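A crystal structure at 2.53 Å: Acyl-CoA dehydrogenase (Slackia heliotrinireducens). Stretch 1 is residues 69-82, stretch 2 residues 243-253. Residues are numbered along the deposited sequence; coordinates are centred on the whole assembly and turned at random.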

# COMPACT_ATOMS: atom_id res chain seq x y z
N ASP A 69 17.54 -18.70 -26.61
CA ASP A 69 16.24 -18.10 -26.87
C ASP A 69 15.56 -17.81 -25.53
O ASP A 69 14.91 -18.70 -24.95
CB ASP A 69 15.38 -19.01 -27.74
CG ASP A 69 15.95 -19.22 -29.15
OD1 ASP A 69 16.62 -18.30 -29.68
OD2 ASP A 69 15.73 -20.31 -29.73
N LEU A 70 15.72 -16.58 -25.04
CA LEU A 70 15.33 -16.23 -23.67
C LEU A 70 13.82 -16.33 -23.38
O LEU A 70 13.43 -16.83 -22.33
CB LEU A 70 15.81 -14.81 -23.35
CG LEU A 70 15.74 -14.43 -21.87
CD1 LEU A 70 16.50 -15.39 -21.01
CD2 LEU A 70 16.29 -13.07 -21.66
N PHE A 71 12.98 -15.86 -24.30
CA PHE A 71 11.54 -16.00 -24.12
C PHE A 71 11.17 -17.47 -23.96
O PHE A 71 10.37 -17.82 -23.09
CB PHE A 71 10.77 -15.39 -25.29
CG PHE A 71 9.28 -15.42 -25.12
CD1 PHE A 71 8.69 -14.94 -23.96
CD2 PHE A 71 8.46 -15.93 -26.12
CE1 PHE A 71 7.29 -14.97 -23.79
CE2 PHE A 71 7.06 -15.97 -25.96
CZ PHE A 71 6.47 -15.48 -24.80
N ALA A 72 11.77 -18.33 -24.78
CA ALA A 72 11.52 -19.77 -24.67
C ALA A 72 11.93 -20.31 -23.30
O ALA A 72 11.18 -21.06 -22.66
CB ALA A 72 12.26 -20.53 -25.76
N GLN A 73 13.12 -19.92 -22.85
CA GLN A 73 13.60 -20.29 -21.54
C GLN A 73 12.64 -19.86 -20.43
O GLN A 73 12.40 -20.59 -19.48
CB GLN A 73 14.98 -19.69 -21.30
CG GLN A 73 16.10 -20.42 -22.01
CD GLN A 73 17.43 -19.70 -21.86
OE1 GLN A 73 17.47 -18.46 -21.80
NE2 GLN A 73 18.53 -20.46 -21.80
N VAL A 74 12.10 -18.65 -20.58
CA VAL A 74 11.14 -18.10 -19.65
C VAL A 74 9.85 -18.91 -19.60
O VAL A 74 9.31 -19.19 -18.52
CB VAL A 74 10.84 -16.65 -20.02
CG1 VAL A 74 9.51 -16.19 -19.45
CG2 VAL A 74 11.97 -15.78 -19.54
N LEU A 75 9.35 -19.31 -20.76
CA LEU A 75 8.16 -20.16 -20.79
C LEU A 75 8.44 -21.49 -20.09
O LEU A 75 7.59 -22.00 -19.37
CB LEU A 75 7.69 -20.38 -22.23
CG LEU A 75 7.22 -19.15 -23.01
CD1 LEU A 75 6.90 -19.54 -24.45
CD2 LEU A 75 6.02 -18.47 -22.33
N VAL A 76 9.65 -22.04 -20.29
CA VAL A 76 10.00 -23.32 -19.67
C VAL A 76 10.02 -23.15 -18.16
O VAL A 76 9.33 -23.87 -17.44
CB VAL A 76 11.36 -23.87 -20.18
CG1 VAL A 76 11.87 -24.97 -19.29
CG2 VAL A 76 11.24 -24.40 -21.59
N ILE A 77 10.74 -22.15 -17.67
CA ILE A 77 10.85 -21.92 -16.23
C ILE A 77 9.53 -21.53 -15.57
O ILE A 77 9.21 -22.03 -14.49
CB ILE A 77 11.89 -20.85 -15.93
CG1 ILE A 77 13.26 -21.36 -16.38
CG2 ILE A 77 11.90 -20.49 -14.43
CD1 ILE A 77 14.22 -20.27 -16.69
N GLU A 78 8.76 -20.66 -16.21
CA GLU A 78 7.46 -20.28 -15.64
C GLU A 78 6.53 -21.50 -15.53
O GLU A 78 5.86 -21.68 -14.52
CB GLU A 78 6.79 -19.17 -16.46
CG GLU A 78 5.31 -18.97 -16.16
CD GLU A 78 4.58 -18.06 -17.16
OE1 GLU A 78 4.99 -18.00 -18.34
OE2 GLU A 78 3.59 -17.40 -16.77
N GLU A 79 6.53 -22.36 -16.54
CA GLU A 79 5.63 -23.50 -16.53
C GLU A 79 6.02 -24.56 -15.50
O GLU A 79 5.15 -25.14 -14.85
CB GLU A 79 5.53 -24.13 -17.92
CG GLU A 79 4.53 -25.31 -18.03
CD GLU A 79 3.06 -24.97 -17.65
OE1 GLU A 79 2.72 -23.83 -17.25
OE2 GLU A 79 2.22 -25.89 -17.77
N LEU A 80 7.31 -24.83 -15.35
CA LEU A 80 7.75 -25.84 -14.40
C LEU A 80 7.51 -25.35 -12.97
O LEU A 80 7.14 -26.13 -12.09
CB LEU A 80 9.23 -26.19 -14.61
CG LEU A 80 9.45 -26.92 -15.94
CD1 LEU A 80 10.89 -27.22 -16.14
CD2 LEU A 80 8.60 -28.19 -16.00
N SER A 81 7.70 -24.05 -12.75
CA SER A 81 7.47 -23.45 -11.45
C SER A 81 5.99 -23.44 -11.13
O SER A 81 5.60 -23.53 -9.97
CB SER A 81 8.00 -22.02 -11.39
OG SER A 81 9.37 -21.97 -11.75
N ARG A 82 5.17 -23.33 -12.18
CA ARG A 82 3.72 -23.32 -12.01
C ARG A 82 3.21 -24.69 -11.60
O ARG A 82 2.47 -24.82 -10.64
CB ARG A 82 3.02 -22.88 -13.29
CG ARG A 82 1.50 -22.78 -13.16
CD ARG A 82 0.84 -22.60 -14.53
NE ARG A 82 0.91 -23.82 -15.31
CZ ARG A 82 0.15 -24.89 -15.07
NH1 ARG A 82 -0.72 -24.87 -14.06
NH2 ARG A 82 0.28 -25.98 -15.81
N GLU A 243 22.10 -10.30 -15.47
CA GLU A 243 20.77 -9.82 -15.80
C GLU A 243 19.86 -10.96 -16.30
O GLU A 243 18.69 -11.02 -15.93
CB GLU A 243 20.84 -8.70 -16.82
CG GLU A 243 21.46 -7.43 -16.22
CD GLU A 243 21.43 -6.25 -17.17
OE1 GLU A 243 20.34 -5.93 -17.69
OE2 GLU A 243 22.50 -5.63 -17.38
N TYR A 244 20.39 -11.87 -17.10
CA TYR A 244 19.64 -13.06 -17.45
C TYR A 244 19.14 -13.75 -16.18
O TYR A 244 18.01 -14.23 -16.12
CB TYR A 244 20.48 -14.04 -18.27
CG TYR A 244 20.86 -13.53 -19.63
CD1 TYR A 244 19.97 -13.57 -20.67
CD2 TYR A 244 22.12 -12.99 -19.86
CE1 TYR A 244 20.31 -13.09 -21.92
CE2 TYR A 244 22.47 -12.51 -21.11
CZ TYR A 244 21.57 -12.57 -22.14
OH TYR A 244 21.90 -12.10 -23.39
N GLY A 245 19.99 -13.80 -15.16
CA GLY A 245 19.61 -14.45 -13.92
C GLY A 245 18.39 -13.79 -13.29
O GLY A 245 17.58 -14.46 -12.65
N ARG A 246 18.25 -12.48 -13.47
CA ARG A 246 17.09 -11.77 -12.97
C ARG A 246 15.84 -12.15 -13.75
O ARG A 246 14.77 -12.30 -13.16
CB ARG A 246 17.32 -10.27 -13.03
CG ARG A 246 18.42 -9.82 -12.13
CD ARG A 246 18.50 -8.35 -12.01
NE ARG A 246 19.71 -8.01 -11.28
CZ ARG A 246 20.66 -7.20 -11.74
NH1 ARG A 246 20.52 -6.62 -12.92
NH2 ARG A 246 21.73 -6.97 -11.00
N VAL A 247 15.96 -12.31 -15.06
CA VAL A 247 14.81 -12.71 -15.85
C VAL A 247 14.33 -14.11 -15.41
O VAL A 247 13.14 -14.32 -15.16
CB VAL A 247 15.10 -12.69 -17.35
CG1 VAL A 247 13.84 -13.00 -18.13
CG2 VAL A 247 15.64 -11.30 -17.76
N PHE A 248 15.28 -15.03 -15.29
CA PHE A 248 15.00 -16.37 -14.80
C PHE A 248 14.30 -16.36 -13.46
O PHE A 248 13.31 -17.07 -13.27
CB PHE A 248 16.30 -17.16 -14.68
CG PHE A 248 16.91 -17.50 -16.00
CD1 PHE A 248 16.18 -17.33 -17.17
CD2 PHE A 248 18.22 -17.97 -16.07
CE1 PHE A 248 16.74 -17.64 -18.39
CE2 PHE A 248 18.79 -18.28 -17.30
CZ PHE A 248 18.06 -18.11 -18.46
N THR A 249 14.81 -15.57 -12.53
CA THR A 249 14.26 -15.52 -11.19
C THR A 249 12.84 -14.97 -11.20
O THR A 249 11.95 -15.45 -10.48
CB THR A 249 15.15 -14.69 -10.27
OG1 THR A 249 16.33 -15.44 -10.00
CG2 THR A 249 14.46 -14.41 -8.97
N CYS A 250 12.61 -13.97 -12.04
CA CYS A 250 11.28 -13.39 -12.12
C CYS A 250 10.29 -14.36 -12.79
O CYS A 250 9.14 -14.47 -12.36
CB CYS A 250 11.34 -12.04 -12.84
SG CYS A 250 12.19 -10.79 -11.79
N ALA A 251 10.74 -15.08 -13.81
CA ALA A 251 9.91 -16.12 -14.41
C ALA A 251 9.54 -17.20 -13.38
O ALA A 251 8.41 -17.70 -13.37
CB ALA A 251 10.63 -16.73 -15.61
N ALA A 252 10.47 -17.56 -12.51
CA ALA A 252 10.18 -18.51 -11.45
C ALA A 252 9.17 -17.93 -10.47
O ALA A 252 8.26 -18.64 -10.03
CB ALA A 252 11.47 -18.94 -10.70
N ALA A 253 9.32 -16.66 -10.14
CA ALA A 253 8.41 -16.02 -9.19
C ALA A 253 6.98 -16.00 -9.75
O ALA A 253 6.00 -16.28 -9.05
CB ALA A 253 8.88 -14.64 -8.87

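Two helices far apart in sequence pack here through an almost wholly apolar interface, running in roughly the same direction with their axes inclined at 35° and drawing close where side chains become small. The example illustrates a general rule of helix packing: helices can come closer where the residues between them are small. At the start of the contact, CA of Leu 70 lies 8.2 Å from CA of Tyr 244. Near its other end, CA of Glu 78 lies 5.0 Å from CA of Ala 251. The helix axes approach to 7.8 Å.

The wide end is filled by large side chains. Leu 70 points toward the second helix and, with chi1 t and chi2 p, spreads its two methyl groups among three neighbours. Its CD1 lies 3.5 Å from CE1 of Phe 248, and its CD2 lies 3.8 Å from CD1 of Tyr 244 and 4.3 Å from CG1 of Val 247. CD1 of Leu 70 is itself 3.9 Å from CD1 of Tyr 244. A branched leucine suits this place because its two methyls fill the space among Tyr 244, Val 247 and Phe 248. Tyr 244 and Phe 248 leave their backbone sideways, yet in both the m rotamer brings the ring nearer the first helix.

Phe 248 has the largest area covered by the opposing stretch. Besides Leu 70, it meets Ile 77, whose CD1 comes within 3.6 Å of the ring atom CD1 of Phe 248. Between these two aliphatic residues along the first helix, Gln 73 approaches the ring at its edge, with OE1 3.4 Å from CZ of Phe 248. This placement is chemically reasonable, since the rim of an aromatic ring carries slight positive charge and can accommodate a carbonyl oxygen; the amide NE2 of Gln 73 is hydrogen-bonded elsewhere in the structure.

Val 74 and Val 247 fill the middle, with CG2 of Val 74 3.6 Å from CG1 of Val 247. Compact, beta-branched side chains provide apolar surface here without long extensions. Val 74 also places its CG1 4.0 Å from CB of Ala 251, and CG2 of Ile 77 lies 4.1 Å from that same CB, so the alanine methyl is shared by two residues one turn apart.

Ala 251 and Ala 252 lie at the narrow end, where their short side chains take little room; here CA of Glu 78 makes a CA-H...O contact with O of Ala 251, at 3.6 Å. Glu 78 itself starts sideways, and its end leads away from the interface, so its carboxylate need not enter the apolar layer. Ser 81 is another small residue at this end: its OG sits 3.6 Å from CA of Ala 252 and donates a 2.7 Å hydrogen bond to O of Ile 77 in its own helix, satisfying the hydroxyl without a partner across the contact.

No hydrogen bond or salt bridge joins the two stretches. Apolar packing and the burial of 499 Å² of summed surface account for the contact.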